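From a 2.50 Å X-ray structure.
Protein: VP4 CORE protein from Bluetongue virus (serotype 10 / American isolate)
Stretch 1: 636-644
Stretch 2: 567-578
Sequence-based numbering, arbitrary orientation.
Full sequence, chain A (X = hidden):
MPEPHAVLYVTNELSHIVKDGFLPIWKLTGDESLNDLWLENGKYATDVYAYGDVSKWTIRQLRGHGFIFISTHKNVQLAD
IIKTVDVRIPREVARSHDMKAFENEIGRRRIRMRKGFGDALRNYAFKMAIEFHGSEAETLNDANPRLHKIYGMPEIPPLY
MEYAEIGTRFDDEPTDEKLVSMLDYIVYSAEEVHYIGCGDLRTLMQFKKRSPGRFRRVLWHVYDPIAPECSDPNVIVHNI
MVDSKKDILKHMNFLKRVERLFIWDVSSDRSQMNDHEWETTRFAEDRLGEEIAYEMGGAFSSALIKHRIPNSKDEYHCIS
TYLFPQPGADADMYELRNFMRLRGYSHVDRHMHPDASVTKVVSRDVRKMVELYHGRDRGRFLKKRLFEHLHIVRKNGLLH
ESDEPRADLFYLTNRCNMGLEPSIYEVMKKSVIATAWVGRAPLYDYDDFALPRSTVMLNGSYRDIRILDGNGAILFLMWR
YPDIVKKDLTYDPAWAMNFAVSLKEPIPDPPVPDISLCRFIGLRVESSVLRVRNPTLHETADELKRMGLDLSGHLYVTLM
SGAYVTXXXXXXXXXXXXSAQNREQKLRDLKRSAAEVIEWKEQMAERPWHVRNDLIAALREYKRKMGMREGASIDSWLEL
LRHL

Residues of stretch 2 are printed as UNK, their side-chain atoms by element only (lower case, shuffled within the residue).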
# COMPACT_ATOMS: atom_id res chain seq x y z
N SER A 636 -16.75 28.23 8.12
CA SER A 636 -16.58 28.03 6.69
C SER A 636 -17.85 27.44 6.06
O SER A 636 -18.35 27.98 5.07
CB SER A 636 -15.36 27.15 6.39
OG SER A 636 -14.89 27.37 5.07
N TRP A 637 -18.36 26.35 6.64
CA TRP A 637 -19.60 25.75 6.15
C TRP A 637 -20.81 26.61 6.52
O TRP A 637 -21.79 26.64 5.78
CB TRP A 637 -19.79 24.33 6.71
CG TRP A 637 -18.74 23.35 6.31
CD1 TRP A 637 -17.74 22.88 7.10
CD2 TRP A 637 -18.60 22.71 5.05
NE1 TRP A 637 -16.96 21.99 6.40
CE2 TRP A 637 -17.47 21.86 5.14
CE3 TRP A 637 -19.31 22.76 3.84
CZ2 TRP A 637 -17.03 21.07 4.07
CZ3 TRP A 637 -18.88 21.97 2.78
CH2 TRP A 637 -17.75 21.14 2.90
N LEU A 638 -20.73 27.30 7.66
CA LEU A 638 -21.78 28.22 8.10
C LEU A 638 -21.95 29.35 7.10
O LEU A 638 -23.05 29.59 6.61
CB LEU A 638 -21.47 28.78 9.49
CG LEU A 638 -21.81 27.93 10.71
CD1 LEU A 638 -21.11 28.48 11.93
CD2 LEU A 638 -23.31 27.86 10.93
N GLU A 639 -20.84 30.03 6.79
CA GLU A 639 -20.81 31.09 5.79
C GLU A 639 -20.94 30.57 4.35
O GLU A 639 -20.93 31.36 3.39
CB GLU A 639 -19.56 31.96 5.95
CG GLU A 639 -19.52 32.77 7.24
CD GLU A 639 -18.48 33.88 7.20
OE1 GLU A 639 -18.72 34.92 6.53
OE2 GLU A 639 -17.43 33.72 7.86
N LEU A 640 -21.04 29.25 4.20
CA LEU A 640 -21.36 28.63 2.91
C LEU A 640 -22.86 28.35 2.77
O LEU A 640 -23.41 28.54 1.69
CB LEU A 640 -20.55 27.36 2.69
CG LEU A 640 -20.73 26.66 1.33
CD1 LEU A 640 -19.39 26.16 0.80
CD2 LEU A 640 -21.75 25.52 1.41
N LEU A 641 -23.50 27.88 3.84
CA LEU A 641 -24.93 27.59 3.79
C LEU A 641 -25.79 28.85 3.71
O LEU A 641 -26.79 28.88 3.00
CB LEU A 641 -25.37 26.72 4.97
CG LEU A 641 -25.32 25.18 4.91
CD1 LEU A 641 -25.72 24.66 3.53
CD2 LEU A 641 -23.96 24.64 5.30
N ARG A 642 -25.37 29.90 4.43
CA ARG A 642 -26.06 31.19 4.41
C ARG A 642 -25.66 32.07 3.22
O ARG A 642 -25.67 33.29 3.31
CB ARG A 642 -25.86 31.95 5.74
CG ARG A 642 -24.40 32.19 6.15
CD ARG A 642 -24.28 32.65 7.61
NE ARG A 642 -24.76 31.66 8.58
CZ ARG A 642 -24.91 31.89 9.89
NH1 ARG A 642 -25.36 30.92 10.68
NH2 ARG A 642 -24.61 33.08 10.42
N HIS A 643 -25.31 31.41 2.11
CA HIS A 643 -24.96 32.08 0.87
C HIS A 643 -25.11 31.06 -0.27
O HIS A 643 -25.94 31.24 -1.16
CB HIS A 643 -23.53 32.65 0.93
CG HIS A 643 -23.37 33.97 0.24
ND1 HIS A 643 -22.37 34.21 -0.69
CD2 HIS A 643 -24.06 35.13 0.34
CE1 HIS A 643 -22.47 35.45 -1.13
NE2 HIS A 643 -23.49 36.03 -0.52
N LEU A 644 -24.33 29.98 -0.19
CA LEU A 644 -24.32 28.86 -1.18
C LEU A 644 -23.94 29.30 -2.59
O LEU A 644 -24.76 29.30 -3.51
CB LEU A 644 -25.63 28.06 -1.16
CG LEU A 644 -25.63 26.61 -1.68
CD1 LEU A 644 -25.08 25.63 -0.65
CD2 LEU A 644 -27.04 26.20 -2.11
OXT LEU A 644 -22.79 29.66 -2.85
N UNK A 567 -18.87 12.85 3.42
CA UNK A 567 -18.54 14.10 2.71
C UNK A 567 -19.60 15.18 2.90
O UNK A 567 -20.71 15.10 2.37
c UNK A 567 -17.66 15.04 0.49
c UNK A 567 -18.27 13.83 1.21
o UNK A 567 -16.63 15.57 0.97
o UNK A 567 -18.18 15.45 -0.56
N UNK A 568 -19.24 16.20 3.68
CA UNK A 568 -20.12 17.34 3.94
C UNK A 568 -20.57 18.06 2.68
O UNK A 568 -21.75 18.34 2.50
c UNK A 568 -20.89 17.61 6.86
c UNK A 568 -19.46 18.34 4.90
c UNK A 568 -18.93 19.12 7.21
c UNK A 568 -19.48 17.96 6.39
N UNK A 569 -19.62 18.37 1.80
CA UNK A 569 -19.93 19.14 0.59
C UNK A 569 -20.97 18.44 -0.27
O UNK A 569 -21.98 19.03 -0.64
c UNK A 569 -19.55 21.29 -1.58
c UNK A 569 -19.47 22.56 -2.05
c UNK A 569 -18.40 23.38 -1.71
c UNK A 569 -18.57 20.78 -0.76
c UNK A 569 -18.67 19.39 -0.24
c UNK A 569 -17.50 21.59 -0.41
c UNK A 569 -17.41 22.89 -0.88
N UNK A 570 -20.73 17.17 -0.58
CA UNK A 570 -21.66 16.35 -1.34
C UNK A 570 -22.98 16.17 -0.58
O UNK A 570 -24.07 16.26 -1.17
c UNK A 570 -21.80 13.97 -2.29
c UNK A 570 -20.98 15.02 -1.65
n UNK A 570 -23.48 12.90 -3.33
c UNK A 570 -20.19 10.55 -2.64
c UNK A 570 -22.48 11.97 -3.17
c UNK A 570 -21.28 9.94 -3.28
c UNK A 570 -21.40 12.62 -2.53
c UNK A 570 -20.23 11.88 -2.27
c UNK A 570 -22.43 10.63 -3.55
c UNK A 570 -23.06 14.10 -2.80
N UNK A 571 -22.88 15.93 0.72
CA UNK A 571 -24.06 15.78 1.58
C UNK A 571 -24.93 17.04 1.60
O UNK A 571 -26.12 16.97 1.34
c UNK A 571 -24.72 14.70 3.77
n UNK A 571 -26.14 13.14 4.56
c UNK A 571 -23.64 15.36 3.00
c UNK A 571 -27.47 15.84 6.71
c UNK A 571 -25.55 15.30 4.76
c UNK A 571 -25.65 16.60 5.30
c UNK A 571 -26.61 16.85 6.27
c UNK A 571 -26.43 14.30 5.23
c UNK A 571 -25.11 13.39 3.68
c UNK A 571 -27.40 14.56 6.21
N UNK A 572 -24.33 18.20 1.87
CA UNK A 572 -25.05 19.47 1.78
C UNK A 572 -25.65 19.66 0.40
O UNK A 572 -26.74 20.25 0.25
c UNK A 572 -22.51 21.22 3.95
c UNK A 572 -24.70 20.49 4.58
c UNK A 572 -24.15 20.67 2.12
c UNK A 572 -24.35 20.60 5.92
c UNK A 572 -23.78 20.78 3.57
c UNK A 572 -23.08 21.03 6.28
c UNK A 572 -22.16 21.34 5.29
N UNK A 573 -24.97 19.16 -0.63
CA UNK A 573 -25.49 19.30 -1.99
C UNK A 573 -26.69 18.37 -2.21
O UNK A 573 -27.62 18.72 -2.92
c UNK A 573 -23.65 19.54 -5.44
c UNK A 573 -24.73 19.73 -4.37
c UNK A 573 -24.14 19.99 -6.82
n UNK A 573 -23.20 19.56 -7.90
c UNK A 573 -24.41 19.07 -3.04
N UNK A 574 -26.67 17.21 -1.57
CA UNK A 574 -27.74 16.23 -1.74
C UNK A 574 -29.00 16.65 -0.98
O UNK A 574 -30.12 16.35 -1.40
c UNK A 574 -29.60 13.05 -0.99
c UNK A 574 -27.41 14.36 0.05
c UNK A 574 -27.27 14.79 -1.39
s UNK A 574 -29.08 13.86 0.51
N UNK A 575 -28.80 17.36 0.13
CA UNK A 575 -29.88 17.77 1.03
C UNK A 575 -30.73 18.90 0.43
O UNK A 575 -31.95 18.79 0.39
c UNK A 575 -28.66 17.03 3.17
c UNK A 575 -30.41 18.85 3.30
c UNK A 575 -29.58 15.86 3.50
c UNK A 575 -29.32 18.20 2.43
N UNK A 576 -30.06 19.95 -0.03
CA UNK A 576 -30.74 21.16 -0.51
C UNK A 576 -31.14 21.08 -1.98
O UNK A 576 -32.29 21.35 -2.33
c UNK A 576 -29.86 22.39 -0.29
c UNK A 576 -29.10 22.46 1.04
c UNK A 576 -30.06 22.60 2.23
c UNK A 576 -28.10 23.60 1.01
N UNK A 577 -30.18 20.70 -2.83
CA UNK A 577 -30.38 20.72 -4.27
C UNK A 577 -31.22 19.57 -4.82
O UNK A 577 -31.63 19.62 -5.98
o UNK A 577 -29.13 23.15 -4.65
o UNK A 577 -27.31 22.30 -5.59
c UNK A 577 -28.45 22.18 -5.08
c UNK A 577 -29.03 20.77 -5.00
N UNK A 578 -31.48 18.54 -4.02
CA UNK A 578 -31.94 17.28 -4.59
C UNK A 578 -33.21 16.61 -4.02
O UNK A 578 -33.90 15.90 -4.76
c UNK A 578 -30.78 16.27 -4.61
c UNK A 578 -31.08 14.99 -5.32
c UNK A 578 -32.20 11.55 -5.56
c UNK A 578 -31.73 12.85 -5.78
c UNK A 578 -32.54 11.21 -4.28
c UNK A 578 -32.42 12.12 -3.22
c UNK A 578 -31.94 13.41 -3.43
n UNK A 578 -31.32 13.46 -6.94
c UNK A 578 -31.59 13.79 -4.74
c UNK A 578 -30.93 14.74 -6.65

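Position 567 precedes the helix and carries two side-chain carbons, the second bearing two oxygens; it does not touch stretch 1. This is D567, the N-cap, whose OD2 accepts from the backbone N of residue 570 at 3.1 Å and so satisfies an otherwise free amide of the first turn. Position 568 has four carbons forked at the second, one tip lying over the indole face of W637. It is L568; its CD1 sits 3.8 Å from the centroid of the W637 five-membered ring, a CH-pi contact, and 3.6 Å from W637 NE1.

At 569 a single carbon leads to a six-carbon ring lying against W637 and L640, hence F569. W637 CH2 approaches F569 CD1 to 3.3 Å, and the two six-membered rings form an offset edge-to-face pair, the edge of W637 toward the face of F569, with planes at 72°. L640 CD1 adds a contact of 3.9 Å to F569 CZ.

Positions 570 and 571 each show one carbon followed by fused five- and six-membered rings holding eight carbons and one nitrogen. Neither reaches stretch 1; they are W570 and W571, and the CA-to-CB bond of W570 points away from it.

Position 572 again has one carbon and a six-carbon ring, now touching both W637 and L641: F572. L641 CD2 lies over its face, 3.8 Å from the ring centroid, while W637 CE3 meets its edge, 3.5 Å from F572 CE2.

Position 573 is a row of four carbons ending in nitrogen, K573, extended with every chi angle t and its end leading away. Two carbons, a sulfur and a terminal carbon at 574 identify M574. Position 575 has four carbons, forked at the first with one arm two carbons long: I575. None of the three touches stretch 1.

Four carbons forked at the second at 576 mark L576, whose CD1 packs 3.6 Å from L641 CD1 and 4.0 Å from L644 CD1. At 577, two carbons with two oxygens on the second give D577, its OD2 4.5 Å from L644 CD2, a loose contact. Position 578, another fused ring system of eight carbons and one nitrogen, is W578, out of reach.

The helices run in nearly the same direction, at 25°, with axes 12.4 Å apart at closest approach, a gap bridged by large side chains. No hydrogen bond crosses it. W637 packs against L568, F569 and F572, and L641 continues the apolar contact from F572 to L576. The two stretches together bury 438 Å², both sides summed.

Stretch 2 567-578: DLFWWFKMILDW
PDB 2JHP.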